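Local coordinates for protein ornithine carbamoyltransferase (Giardia intestinalis, PDB 3GRF) that probably catalyses transfer of the carbamoyl group between carbamoyl phosphate and ornithine, within the arginine degradation pathway of this parasite, at residues A[57-62]-A[73-78]; A[198-203]-A[224-229]; A[277-282]-A[293-298]; A[29-32]-A[37-40]. All blocks are in the same frame, centred on the assembly; numbering follows the deposited sequence.

Overall arrangement
Contacts 4, 1, 2 and 3 follow one another along the chain without overlap. The first two lie in the carbamoyl-phosphate binding domain: contact 4 closes the turn after helix 18-33, and contact 1, its centre about 20 Å away, joins helix 56-69 to strand 72-77 at the edge of a parallel sheet. Contacts 2 and 3, centres also about 20 Å apart, belong to the ornithine-binding domain and reach the two outermost strands, 221-225 and 278-281, of a second parallel sheet. Contacts 1 and 3 touch, Arg57 CD packing 3.7 Å from Cys282 O. Contact 1 also faces both neighbouring subunits, and so lies where the two domains and the subunits of the trimer meet.

Contact 1 (A[57-62]-A[73-78]); sequences RTRVSL and AIYYEL
The guanidinium of Arg59 lies flat on one face of the Tyr75 ring, with planes 7° apart and CZ 3.6 Å from the ring centroid, almost straight above it. This is a stacked cation-pi pair inside a beta-alpha-beta unit: helix 56-69 carries Arg59, strand 72-77 carries Tyr75, and strand 46-51 runs beside the latter in the parallel sheet. NH1 sits over the root of the ring, 3.5 Å from Tyr75 CG, while NH2 lies over the far half, 3.6 Å from Tyr75 CE2. The aliphatic part joins in, Arg59 CG lying 3.6 Å from Tyr75 CD1. Bends at chi2 (-108°) and chi3 (-96°) fold the arginine so that its flat end turns onto the ring. Nearer the start of the strand, Ala73 CB packs loosely toward the helix backbone at Leu62.

The polar partners along the guanidinium's rim probably fix its rotation over the ring. NH1 makes a salt bridge to Glu63, one turn further along the same helix, and NH2 makes another to Glu77 of a second subunit, with a weak hydrogen bond to Tyr75 O of that subunit. The strand's own Glu77 receives the equivalent arginine from the third subunit, so the stack is part of the trimer interface, and the nearby carboxylates would be expected to stabilise the arginine charge. Phe51 from strand 46-51 also meets the Tyr75 ring. One water spans the stack at its outer end: it accepts a hydrogen bond from Arg59 NH2 at 2.8 Å and has a weak one with Tyr75 OH at 3.0 Å.

Contact 2 (A[198-203]-A[224-229]); sequences DFKPIK and IFHDCK
Lys200 reaches across to His226 with an almost fully stretched side chain. Its CG stands opposite the carbonyl carbon (chi1 -57°), and every later torsion is near trans, which carries the amine past the tip of the imidazole. There CE lies 3.5 Å from His226 NE2 and NZ 3.4 Å from His226 CE1, NZ approaching the ring obliquely while the two side chains cross at about a right angle. No hydrogen bond links the two; the ammonium is instead paired in a salt bridge with Asp195, which the His226 side chain also touches. His226 has a similar first torsion (chi1 -65°), and although its CB leaves the backbone pointing neither toward nor away from the loop, the imidazole swings over to meet the lysine.

The contact lies at the edge of the Rossmann-like parallel sheet of the ornithine-binding domain: loop 198-203 leads from strand 188-192 into helix 203-216, and segment 224-229 holds the end of the adjacent strand 221-225, outermost in this sheet, with the turn that follows. Beside the lysine a small apolar contact forms. Pro201 offers CG to Ile224 CD1 at 4.3 Å, and Val191 of strand 188-192 packs on the same proline. Ile224 is extended at chi2 (156°), which puts CD1 at the proline. Further on, Asp227 is the N-cap of helix 228-232, its OD2 accepting from Lys230 N, and Cys228 is disulfide-bonded to Cys167.

Contact 3 (A[277-282]-A[293-298]); sequences SIFMNC and ASVIDG
Val295 sets its CG1 methyl over one face of the Phe279 ring, 3.6 Å from the centroid and 17° off the normal, a CH-pi contact displaced a little toward the CG-CD1 side; the nearest carbon, CD1, is 3.5 Å from Val295 CG1. With CG1 trans to the backbone N (chi1 175°), the valine presents this one branch to the ring. Ile296 approaches the ring obliquely near CE2, its CB 4.1 Å from Phe279 CE2.

Around this core, Cys303 of helix 303-322 and Gln291 touch both Phe279 and Ile296, and Thr240 of the neighbouring strand 237-240 packs on the phenylalanine. Strand 278-281, outermost within its parallel sheet, is held to that neighbour through Ile278 and Met280, while the backbone of Phe279 bonds to Lys300 and Val302 in the connection that follows the short helix 293-296. The helix is thus tethered beside the sheet edge, its last turn closed by Asp297 N bonding to Ala293 O at 2.8 Å.

No hydrogen bond crosses between the segments: the close side-chain contacts are carbon to carbon, so van der Waals packing and burial of apolar surface probably dominate the direct association.

Contact 4 (A[29-32]-A[37-40]); sequences LDMK and KYTA
A Met-aromatic contact between Met31 and Tyr38, joined to a tyrosine-aspartate hydrogen bond, closes the turn by which the chain leaves helix 18-33 and heads for strand 46-51 in the carbamoyl-phosphate binding domain. Met31 lies across one face of the Tyr38 ring. Its CG is over the middle, 3.4 Å from the centroid and 7° off the normal, a CH-pi contact; SD follows at 4.5 Å from the same centroid, and CE lies over the CD2 side of the same face, 3.4 Å from Tyr38 CD2. The extended course of the methionine beyond CG lets CG, SD and CE all bear on this one face. Its outward surroundings are Met315 and Asp319 of helix 303-322, so the methionine is wedged between that helix and the tyrosine.

At the ring's phenol end the partner is Asp30, one residue back on the helix. Tyr38 OH donates to Asp30 OD1 at 2.6 Å, a short bond that arrives on the anti lone pair of the oxygen, in the plane of the ring, while carboxylate and ring are turned 73° to each other. With CG trans to its backbone N (chi1 -173°), the aspartate reaches out toward the phenol. The other oxygen, OD2, is taken by Asn34 ND2, so both oxygens of the carboxylate have a partner and its rotation is fixed. Lys37, bent at chi3 and chi4, passes beside the same carboxylate without a salt bridge, NZ staying 4.6 Å from Asp30 OD1, although its charge would still favour the carboxylate; the closer approach is made by Lys37 CE, 3.4 Å from Asp30 OD1.

Contact 1 (A[57-62]-A[73-78])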
loop_
_atom_site.group_PDB
_atom_site.type_symbol
_atom_site.label_atom_id
_atom_site.label_comp_id
_atom_site.label_asym_id
_atom_site.label_seq_id
_atom_site.Cartn_x
_atom_site.Cartn_y
_atom_site.Cartn_z
ATOM N N ARG A 57 9.107 -3.103 -11.703
ATOM C CA ARG A 57 8.506 -2.578 -12.935
ATOM C C ARG A 57 7.000 -2.709 -12.938
ATOM O O ARG A 57 6.289 -1.752 -13.224
ATOM C CB ARG A 57 9.032 -3.311 -14.172
ATOM C CG ARG A 57 10.177 -2.629 -14.879
ATOM C CD ARG A 57 10.986 -3.726 -15.565
ATOM N NE ARG A 57 12.286 -3.859 -14.943
ATOM C CZ ARG A 57 12.533 -4.457 -13.775
ATOM N NH1 ARG A 57 11.564 -4.999 -13.045
ATOM N NH2 ARG A 57 13.776 -4.491 -13.320
ATOM N N THR A 58 6.519 -3.919 -12.645
ATOM C CA THR A 58 5.085 -4.181 -12.764
ATOM C C THR A 58 4.365 -3.434 -11.645
ATOM O O THR A 58 3.409 -2.719 -11.900
ATOM C CB THR A 58 4.761 -5.698 -12.840
ATOM O OG1 THR A 58 5.382 -6.236 -14.016
ATOM C CG2 THR A 58 3.258 -5.962 -12.923
ATOM N N ARG A 59 4.857 -3.555 -10.422
ATOM C CA ARG A 59 4.204 -2.930 -9.300
ATOM C C ARG A 59 4.183 -1.410 -9.382
ATOM O O ARG A 59 3.151 -0.783 -9.120
ATOM C CB ARG A 59 4.865 -3.330 -7.994
ATOM C CG ARG A 59 3.859 -3.418 -6.882
ATOM C CD ARG A 59 4.013 -2.292 -5.907
ATOM N NE ARG A 59 4.829 -2.759 -4.814
ATOM C CZ ARG A 59 4.692 -2.396 -3.546
ATOM N NH1 ARG A 59 3.744 -1.549 -3.158
ATOM N NH2 ARG A 59 5.533 -2.910 -2.666
ATOM N N VAL A 60 5.309 -0.804 -9.726
ATOM C CA VAL A 60 5.363 0.672 -9.707
ATOM C C VAL A 60 4.514 1.217 -10.839
ATOM O O VAL A 60 3.892 2.279 -10.703
ATOM C CB VAL A 60 6.843 1.209 -9.801
ATOM C CG1 VAL A 60 6.926 2.655 -10.310
ATOM C CG2 VAL A 60 7.556 1.088 -8.473
ATOM N N SER A 61 4.517 0.544 -11.988
ATOM C CA SER A 61 3.786 1.101 -13.152
ATOM C C SER A 61 2.272 1.024 -12.920
ATOM O O SER A 61 1.519 1.922 -13.303
ATOM C CB SER A 61 4.176 0.400 -14.478
ATOM O OG SER A 61 3.894 -0.982 -14.443
ATOM N N LEU A 62 1.849 -0.071 -12.296
ATOM C CA LEU A 62 0.444 -0.351 -11.958
ATOM C C LEU A 62 -0.102 0.627 -10.924
ATOM O O LEU A 62 -1.171 1.209 -11.121
ATOM C CB LEU A 62 0.350 -1.798 -11.402
ATOM C CG LEU A 62 -0.302 -2.867 -12.282
ATOM C CD1 LEU A 62 -0.393 -2.479 -13.747
ATOM C CD2 LEU A 62 0.236 -4.271 -12.091
ATOM N N ALA A 73 -4.510 1.528 -6.454
ATOM C CA ALA A 73 -4.215 0.107 -6.569
ATOM C C ALA A 73 -3.861 -0.442 -5.205
ATOM O O ALA A 73 -3.046 0.151 -4.480
ATOM C CB ALA A 73 -3.011 -0.132 -7.532
ATOM N N ILE A 74 -4.464 -1.584 -4.886
ATOM C CA ILE A 74 -4.149 -2.338 -3.694
ATOM C C ILE A 74 -3.029 -3.319 -4.053
ATOM O O ILE A 74 -3.195 -4.208 -4.878
ATOM C CB ILE A 74 -5.340 -3.145 -3.228
ATOM C CG1 ILE A 74 -6.475 -2.204 -2.802
ATOM C CG2 ILE A 74 -4.939 -4.035 -2.052
ATOM C CD1 ILE A 74 -7.802 -2.941 -2.436
ATOM N N TYR A 75 -1.881 -3.140 -3.441
ATOM C CA TYR A 75 -0.819 -4.063 -3.639
ATOM C C TYR A 75 -1.080 -5.287 -2.723
ATOM O O TYR A 75 -0.987 -5.219 -1.471
ATOM C CB TYR A 75 0.508 -3.374 -3.372
ATOM C CG TYR A 75 1.614 -4.379 -3.235
ATOM C CD1 TYR A 75 2.027 -5.120 -4.331
ATOM C CD2 TYR A 75 2.226 -4.610 -1.994
ATOM C CE1 TYR A 75 3.026 -6.092 -4.213
ATOM C CE2 TYR A 75 3.231 -5.576 -1.854
ATOM C CZ TYR A 75 3.626 -6.310 -2.981
ATOM O OH TYR A 75 4.639 -7.263 -2.879
ATOM N N TYR A 76 -1.510 -6.435 -3.354
ATOM C CA TYR A 76 -1.790 -7.613 -2.510
ATOM C C TYR A 76 -0.756 -8.729 -2.681
ATOM O O TYR A 76 -0.824 -9.527 -3.609
ATOM C CB TYR A 76 -3.208 -8.105 -2.752
ATOM C CG TYR A 76 -3.776 -8.871 -1.589
ATOM C CD1 TYR A 76 -4.864 -8.428 -0.833
ATOM C CD2 TYR A 76 -3.191 -10.100 -1.248
ATOM C CE1 TYR A 76 -5.347 -9.190 0.240
ATOM C CE2 TYR A 76 -3.657 -10.862 -0.179
ATOM C CZ TYR A 76 -4.728 -10.406 0.561
ATOM O OH TYR A 76 -5.190 -11.165 1.612
ATOM N N GLU A 77 0.173 -8.812 -1.728
ATOM C CA GLU A 77 1.289 -9.728 -1.815
ATOM C C GLU A 77 0.865 -11.130 -1.373
ATOM O O GLU A 77 0.162 -11.290 -0.375
ATOM C CB GLU A 77 2.466 -9.193 -0.988
ATOM C CG GLU A 77 2.159 -9.052 0.528
ATOM C CD GLU A 77 1.778 -7.610 1.011
ATOM O OE1 GLU A 77 2.566 -7.036 1.816
ATOM O OE2 GLU A 77 0.691 -7.082 0.624
ATOM N N LEU A 78 1.266 -12.149 -2.123
ATOM C CA LEU A 78 0.863 -13.512 -1.778
ATOM C C LEU A 78 1.966 -14.353 -1.158
ATOM O O LEU A 78 2.982 -14.584 -1.784
ATOM C CB LEU A 78 0.258 -14.207 -2.996
ATOM C CG LEU A 78 -1.040 -13.562 -3.447
ATOM C CD1 LEU A 78 -1.456 -14.226 -4.727
ATOM C CD2 LEU A 78 -2.068 -13.762 -2.324
HETATM O O HOH W 1 6.634 -5.261 -3.771
#

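Contact 2 (A[198-203]-A[224-229])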
loop_
_atom_site.group_PDB
_atom_site.type_symbol
_atom_site.label_atom_id
_atom_site.label_comp_id
_atom_site.label_asym_id
_atom_site.label_seq_id
_atom_site.Cartn_x
_atom_site.Cartn_y
_atom_site.Cartn_z
ATOM N N ASP A 198 13.842 -27.648 -26.256
ATOM C CA ASP A 198 13.594 -26.898 -24.990
ATOM C C ASP A 198 13.742 -25.367 -25.089
ATOM O O ASP A 198 13.544 -24.667 -24.122
ATOM C CB ASP A 198 14.522 -27.379 -23.865
ATOM C CG ASP A 198 14.389 -28.856 -23.586
ATOM O OD1 ASP A 198 13.318 -29.424 -23.861
ATOM O OD2 ASP A 198 15.371 -29.442 -23.091
ATOM N N PHE A 199 14.123 -24.869 -26.253
ATOM C CA PHE A 199 14.443 -23.459 -26.404
ATOM C C PHE A 199 13.706 -22.857 -27.596
ATOM O O PHE A 199 13.972 -21.722 -27.951
ATOM C CB PHE A 199 15.973 -23.245 -26.517
ATOM C CG PHE A 199 16.755 -23.728 -25.282
ATOM C CD1 PHE A 199 17.087 -25.065 -25.128
ATOM C CD2 PHE A 199 17.116 -22.836 -24.268
ATOM C CE1 PHE A 199 17.767 -25.523 -23.978
ATOM C CE2 PHE A 199 17.795 -23.277 -23.134
ATOM C CZ PHE A 199 18.136 -24.631 -23.007
ATOM N N LYS A 200 12.789 -23.614 -28.202
ATOM C CA LYS A 200 12.025 -23.122 -29.351
ATOM C C LYS A 200 10.616 -22.760 -28.907
ATOM O O LYS A 200 10.129 -23.316 -27.953
ATOM C CB LYS A 200 11.898 -24.200 -30.431
ATOM C CG LYS A 200 13.183 -24.777 -30.974
ATOM C CD LYS A 200 12.821 -25.910 -31.909
ATOM C CE LYS A 200 14.034 -26.382 -32.608
ATOM N NZ LYS A 200 13.715 -27.057 -33.897
ATOM N N PRO A 201 9.922 -21.877 -29.653
ATOM C CA PRO A 201 8.507 -21.646 -29.355
ATOM C C PRO A 201 7.707 -22.933 -29.412
ATOM O O PRO A 201 8.052 -23.855 -30.134
ATOM C CB PRO A 201 8.047 -20.736 -30.484
ATOM C CG PRO A 201 9.248 -20.156 -31.053
ATOM C CD PRO A 201 10.381 -21.103 -30.811
ATOM N N ILE A 202 6.627 -22.994 -28.667
ATOM C CA ILE A 202 5.803 -24.198 -28.647
ATOM C C ILE A 202 4.880 -24.202 -29.885
ATOM O O ILE A 202 4.439 -23.130 -30.307
ATOM C CB ILE A 202 5.100 -24.268 -27.258
ATOM C CG1 ILE A 202 5.441 -25.570 -26.564
ATOM C CG2 ILE A 202 3.651 -23.927 -27.286
ATOM C CD1 ILE A 202 6.858 -25.579 -26.110
ATOM N N LYS A 203 4.618 -25.370 -30.490
ATOM C CA LYS A 203 3.770 -25.409 -31.715
ATOM C C LYS A 203 2.382 -24.751 -31.569
ATOM O O LYS A 203 1.852 -24.146 -32.532
ATOM C CB LYS A 203 3.668 -26.824 -32.324
ATOM C CG LYS A 203 2.871 -26.851 -33.636
ATOM C CD LYS A 203 3.527 -27.694 -34.761
ATOM C CE LYS A 203 2.717 -27.586 -36.066
ATOM N NZ LYS A 203 1.235 -27.701 -35.837
ATOM N N ILE A 224 11.169 -18.973 -37.940
ATOM C CA ILE A 224 12.053 -19.446 -36.875
ATOM C C ILE A 224 13.450 -19.677 -37.437
ATOM O O ILE A 224 13.635 -20.479 -38.360
ATOM C CB ILE A 224 11.480 -20.695 -36.198
ATOM C CG1 ILE A 224 10.217 -20.294 -35.417
ATOM C CG2 ILE A 224 12.498 -21.325 -35.220
ATOM C CD1 ILE A 224 9.263 -21.425 -35.187
ATOM N N PHE A 225 14.413 -18.925 -36.916
ATOM C CA PHE A 225 15.800 -19.044 -37.335
ATOM C C PHE A 225 16.593 -19.756 -36.252
ATOM O O PHE A 225 16.280 -19.618 -35.073
ATOM C CB PHE A 225 16.391 -17.661 -37.594
ATOM C CG PHE A 225 15.940 -17.039 -38.873
ATOM C CD1 PHE A 225 14.692 -16.443 -38.963
ATOM C CD2 PHE A 225 16.772 -17.030 -39.982
ATOM C CE1 PHE A 225 14.268 -15.829 -40.155
ATOM C CE2 PHE A 225 16.362 -16.420 -41.169
ATOM C CZ PHE A 225 15.100 -15.810 -41.244
ATOM N N HIS A 226 17.609 -20.525 -36.651
ATOM C CA HIS A 226 18.520 -21.128 -35.671
ATOM C C HIS A 226 19.952 -20.570 -35.733
ATOM O O HIS A 226 20.904 -21.219 -35.309
ATOM C CB HIS A 226 18.438 -22.671 -35.726
ATOM C CG HIS A 226 17.096 -23.200 -35.305
ATOM N ND1 HIS A 226 16.432 -24.195 -35.989
ATOM C CD2 HIS A 226 16.280 -22.839 -34.287
ATOM C CE1 HIS A 226 15.278 -24.439 -35.393
ATOM N NE2 HIS A 226 15.160 -23.621 -34.362
ATOM N N ASP A 227 20.048 -19.340 -36.254
ATOM C CA ASP A 227 21.268 -18.539 -36.372
ATOM C C ASP A 227 20.798 -17.099 -36.211
ATOM O O ASP A 227 20.056 -16.601 -37.076
ATOM C CB ASP A 227 21.905 -18.760 -37.761
ATOM C CG ASP A 227 23.363 -18.253 -37.856
ATOM O OD1 ASP A 227 24.298 -19.030 -37.546
ATOM O OD2 ASP A 227 23.588 -17.090 -38.260
ATOM N N CYS A 228 21.087 -16.487 -35.077
ATOM C CA CYS A 228 20.620 -15.143 -34.770
ATOM C C CYS A 228 21.071 -14.074 -35.780
ATOM O O CYS A 228 20.321 -13.144 -36.066
ATOM C CB CYS A 228 21.082 -14.805 -33.354
ATOM S SG CYS A 228 20.342 -13.302 -32.659
ATOM N N LYS A 229 22.284 -14.215 -36.315
ATOM C CA LYS A 229 22.791 -13.248 -37.315
ATOM C C LYS A 229 22.007 -13.309 -38.611
ATOM O O LYS A 229 21.652 -12.273 -39.219
ATOM C CB LYS A 229 24.282 -13.487 -37.602
ATOM C CG LYS A 229 25.141 -12.535 -36.794
ATOM C CD LYS A 229 26.608 -12.929 -36.705
ATOM C CE LYS A 229 26.992 -12.883 -35.224
ATOM N NZ LYS A 229 28.335 -13.439 -34.913
#

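Contact 3 (A[277-282]-A[293-298])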
loop_
_atom_site.group_PDB
_atom_site.type_symbol
_atom_site.label_atom_id
_atom_site.label_comp_id
_atom_site.label_asym_id
_atom_site.label_seq_id
_atom_site.Cartn_x
_atom_site.Cartn_y
_atom_site.Cartn_z
ATOM N N SER A 277 17.731 0.433 -36.894
ATOM C CA SER A 277 17.324 -0.543 -35.880
ATOM C C SER A 277 17.361 0.005 -34.473
ATOM O O SER A 277 18.044 1.004 -34.171
ATOM C CB SER A 277 18.139 -1.843 -35.974
ATOM O OG SER A 277 19.516 -1.595 -35.781
ATOM N N ILE A 278 16.580 -0.620 -33.603
ATOM C CA ILE A 278 16.657 -0.297 -32.201
ATOM C C ILE A 278 16.819 -1.622 -31.470
ATOM O O ILE A 278 16.507 -2.660 -32.025
ATOM C CB ILE A 278 15.447 0.540 -31.692
ATOM C CG1 ILE A 278 14.152 -0.262 -31.716
ATOM C CG2 ILE A 278 15.293 1.885 -32.482
ATOM C CD1 ILE A 278 12.940 0.517 -31.154
ATOM N N PHE A 279 17.308 -1.566 -30.245
ATOM C CA PHE A 279 17.493 -2.750 -29.395
ATOM C C PHE A 279 16.552 -2.612 -28.141
ATOM O O PHE A 279 16.463 -1.532 -27.531
ATOM C CB PHE A 279 18.966 -2.878 -28.969
ATOM C CG PHE A 279 19.154 -3.847 -27.890
ATOM C CD1 PHE A 279 19.213 -5.220 -28.200
ATOM C CD2 PHE A 279 19.176 -3.430 -26.563
ATOM C CE1 PHE A 279 19.306 -6.173 -27.161
ATOM C CE2 PHE A 279 19.283 -4.377 -25.504
ATOM C CZ PHE A 279 19.332 -5.734 -25.807
ATOM N N MET A 280 15.834 -3.697 -27.802
ATOM C CA MET A 280 14.876 -3.752 -26.710
ATOM C C MET A 280 15.166 -4.954 -25.804
ATOM O O MET A 280 15.682 -5.956 -26.290
ATOM C CB MET A 280 13.486 -3.922 -27.305
ATOM C CG MET A 280 13.095 -2.736 -28.135
ATOM S SD MET A 280 11.387 -2.763 -28.747
ATOM C CE MET A 280 10.425 -2.241 -27.323
ATOM N N ASN A 281 14.822 -4.849 -24.517
ATOM C CA ASN A 281 14.907 -5.961 -23.522
ATOM C C ASN A 281 13.942 -5.530 -22.407
ATOM O O ASN A 281 14.072 -4.412 -21.824
ATOM C CB ASN A 281 16.384 -6.095 -23.009
ATOM C CG ASN A 281 16.602 -7.196 -21.932
ATOM O OD1 ASN A 281 17.701 -7.717 -21.803
ATOM N ND2 ASN A 281 15.579 -7.531 -21.170
ATOM N N CYS A 282 12.949 -6.368 -22.111
ATOM C CA CYS A 282 11.913 -5.991 -21.152
ATOM C C CYS A 282 12.451 -5.830 -19.726
ATOM O O CYS A 282 11.773 -5.249 -18.875
ATOM C CB CYS A 282 10.761 -6.992 -21.218
ATOM S SG CYS A 282 11.243 -8.734 -21.009
ATOM N N ALA A 293 27.196 -5.499 -22.733
ATOM C CA ALA A 293 26.999 -4.209 -22.125
ATOM C C ALA A 293 27.067 -3.123 -23.214
ATOM O O ALA A 293 26.309 -2.155 -23.182
ATOM C CB ALA A 293 28.037 -3.978 -20.985
ATOM N N SER A 294 27.894 -3.336 -24.234
ATOM C CA SER A 294 27.996 -2.419 -25.377
ATOM C C SER A 294 26.700 -2.254 -26.185
ATOM O O SER A 294 26.519 -1.245 -26.839
ATOM C CB SER A 294 29.094 -2.851 -26.336
ATOM O OG SER A 294 28.676 -3.965 -27.094
ATOM N N VAL A 295 25.818 -3.248 -26.161
ATOM C CA VAL A 295 24.536 -3.160 -26.905
ATOM C C VAL A 295 23.543 -2.441 -26.006
ATOM O O VAL A 295 22.970 -1.434 -26.389
ATOM C CB VAL A 295 24.016 -4.555 -27.369
ATOM C CG1 VAL A 295 22.630 -4.463 -28.027
ATOM C CG2 VAL A 295 25.042 -5.217 -28.346
ATOM N N ILE A 296 23.363 -2.942 -24.797
ATOM C CA ILE A 296 22.375 -2.316 -23.908
ATOM C C ILE A 296 22.704 -0.898 -23.501
ATOM O O ILE A 296 21.798 -0.096 -23.270
ATOM C CB ILE A 296 22.017 -3.195 -22.662
ATOM C CG1 ILE A 296 20.916 -2.530 -21.799
ATOM C CG2 ILE A 296 23.281 -3.587 -21.855
ATOM C CD1 ILE A 296 19.999 -3.508 -21.049
ATOM N N ASP A 297 23.995 -0.589 -23.422
ATOM C CA ASP A 297 24.439 0.752 -23.033
ATOM C C ASP A 297 24.871 1.527 -24.267
ATOM O O ASP A 297 25.277 2.690 -24.181
ATOM C CB ASP A 297 25.577 0.672 -22.011
ATOM C CG ASP A 297 25.181 -0.075 -20.750
ATOM O OD1 ASP A 297 24.018 0.020 -20.281
ATOM O OD2 ASP A 297 26.041 -0.779 -20.214
ATOM N N GLY A 298 24.733 0.904 -25.427
ATOM C CA GLY A 298 25.154 1.525 -26.654
ATOM C C GLY A 298 23.973 2.304 -27.186
ATOM O O GLY A 298 22.926 2.379 -26.527
#

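Contact 4 (A[29-32]-A[37-40])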
loop_
_atom_site.group_PDB
_atom_site.type_symbol
_atom_site.label_atom_id
_atom_site.label_comp_id
_atom_site.label_asym_id
_atom_site.label_seq_id
_atom_site.Cartn_x
_atom_site.Cartn_y
_atom_site.Cartn_z
ATOM N N LEU A 29 0.008 6.373 -25.969
ATOM C CA LEU A 29 0.815 7.466 -26.515
ATOM C C LEU A 29 0.186 8.821 -26.199
ATOM O O LEU A 29 0.888 9.804 -25.895
ATOM C CB LEU A 29 0.969 7.298 -28.024
ATOM C CG LEU A 29 1.963 6.274 -28.542
ATOM C CD1 LEU A 29 1.740 6.146 -30.040
ATOM C CD2 LEU A 29 3.396 6.722 -28.177
ATOM N N ASP A 30 -1.131 8.879 -26.254
ATOM C CA ASP A 30 -1.783 10.172 -25.933
ATOM C C ASP A 30 -1.782 10.457 -24.447
ATOM O O ASP A 30 -1.746 11.607 -24.052
ATOM C CB ASP A 30 -3.211 10.263 -26.449
ATOM C CG ASP A 30 -3.802 11.668 -26.250
ATOM O OD1 ASP A 30 -4.829 11.807 -25.576
ATOM O OD2 ASP A 30 -3.200 12.644 -26.738
ATOM N N MET A 31 -1.846 9.411 -23.623
ATOM C CA MET A 31 -1.721 9.584 -22.159
ATOM C C MET A 31 -0.320 9.928 -21.734
ATOM O O MET A 31 -0.138 10.568 -20.715
ATOM C CB MET A 31 -2.134 8.312 -21.419
ATOM C CG MET A 31 -3.564 7.919 -21.663
ATOM S SD MET A 31 -3.880 6.345 -20.935
ATOM C CE MET A 31 -5.662 6.375 -20.750
ATOM N N LYS A 32 0.676 9.483 -22.503
ATOM C CA LYS A 32 2.054 9.930 -22.298
ATOM C C LYS A 32 2.286 11.386 -22.477
ATOM O O LYS A 32 2.965 12.032 -21.644
ATOM C CB LYS A 32 3.028 9.151 -23.170
ATOM C CG LYS A 32 4.428 9.294 -22.600
ATOM C CD LYS A 32 5.446 8.481 -23.408
ATOM C CE LYS A 32 6.834 8.701 -22.796
ATOM N NZ LYS A 32 7.903 7.959 -23.524
ATOM N N LYS A 37 -5.427 15.130 -19.356
ATOM C CA LYS A 37 -6.773 14.782 -19.830
ATOM C C LYS A 37 -7.394 13.589 -19.079
ATOM O O LYS A 37 -8.609 13.415 -19.047
ATOM C CB LYS A 37 -6.710 14.427 -21.310
ATOM C CG LYS A 37 -6.724 15.617 -22.243
ATOM C CD LYS A 37 -6.274 15.230 -23.663
ATOM C CE LYS A 37 -7.059 14.034 -24.218
ATOM N NZ LYS A 37 -8.571 14.205 -24.251
ATOM N N TYR A 38 -6.543 12.736 -18.522
ATOM C CA TYR A 38 -6.943 11.422 -18.031
ATOM C C TYR A 38 -7.004 11.343 -16.507
ATOM O O TYR A 38 -7.115 10.274 -15.891
ATOM C CB TYR A 38 -5.935 10.417 -18.554
ATOM C CG TYR A 38 -5.963 10.360 -20.044
ATOM C CD1 TYR A 38 -5.087 11.137 -20.826
ATOM C CD2 TYR A 38 -6.904 9.566 -20.673
ATOM C CE1 TYR A 38 -5.147 11.071 -22.200
ATOM C CE2 TYR A 38 -6.969 9.498 -22.023
ATOM C CZ TYR A 38 -6.090 10.230 -22.789
ATOM O OH TYR A 38 -6.207 10.082 -24.155
ATOM N N THR A 39 -6.994 12.506 -15.915
ATOM C CA THR A 39 -6.705 12.666 -14.532
ATOM C C THR A 39 -7.848 12.216 -13.581
ATOM O O THR A 39 -7.669 12.105 -12.360
ATOM C CB THR A 39 -6.233 14.102 -14.411
ATOM O OG1 THR A 39 -4.933 14.114 -13.822
ATOM C CG2 THR A 39 -7.166 14.944 -13.710
ATOM N N ALA A 40 -9.021 11.935 -14.141
ATOM C CA ALA A 40 -10.192 11.557 -13.352
ATOM C C ALA A 40 -10.879 10.327 -13.950
ATOM O O ALA A 40 -12.001 9.974 -13.572
ATOM C CB ALA A 40 -11.144 12.719 -13.251
#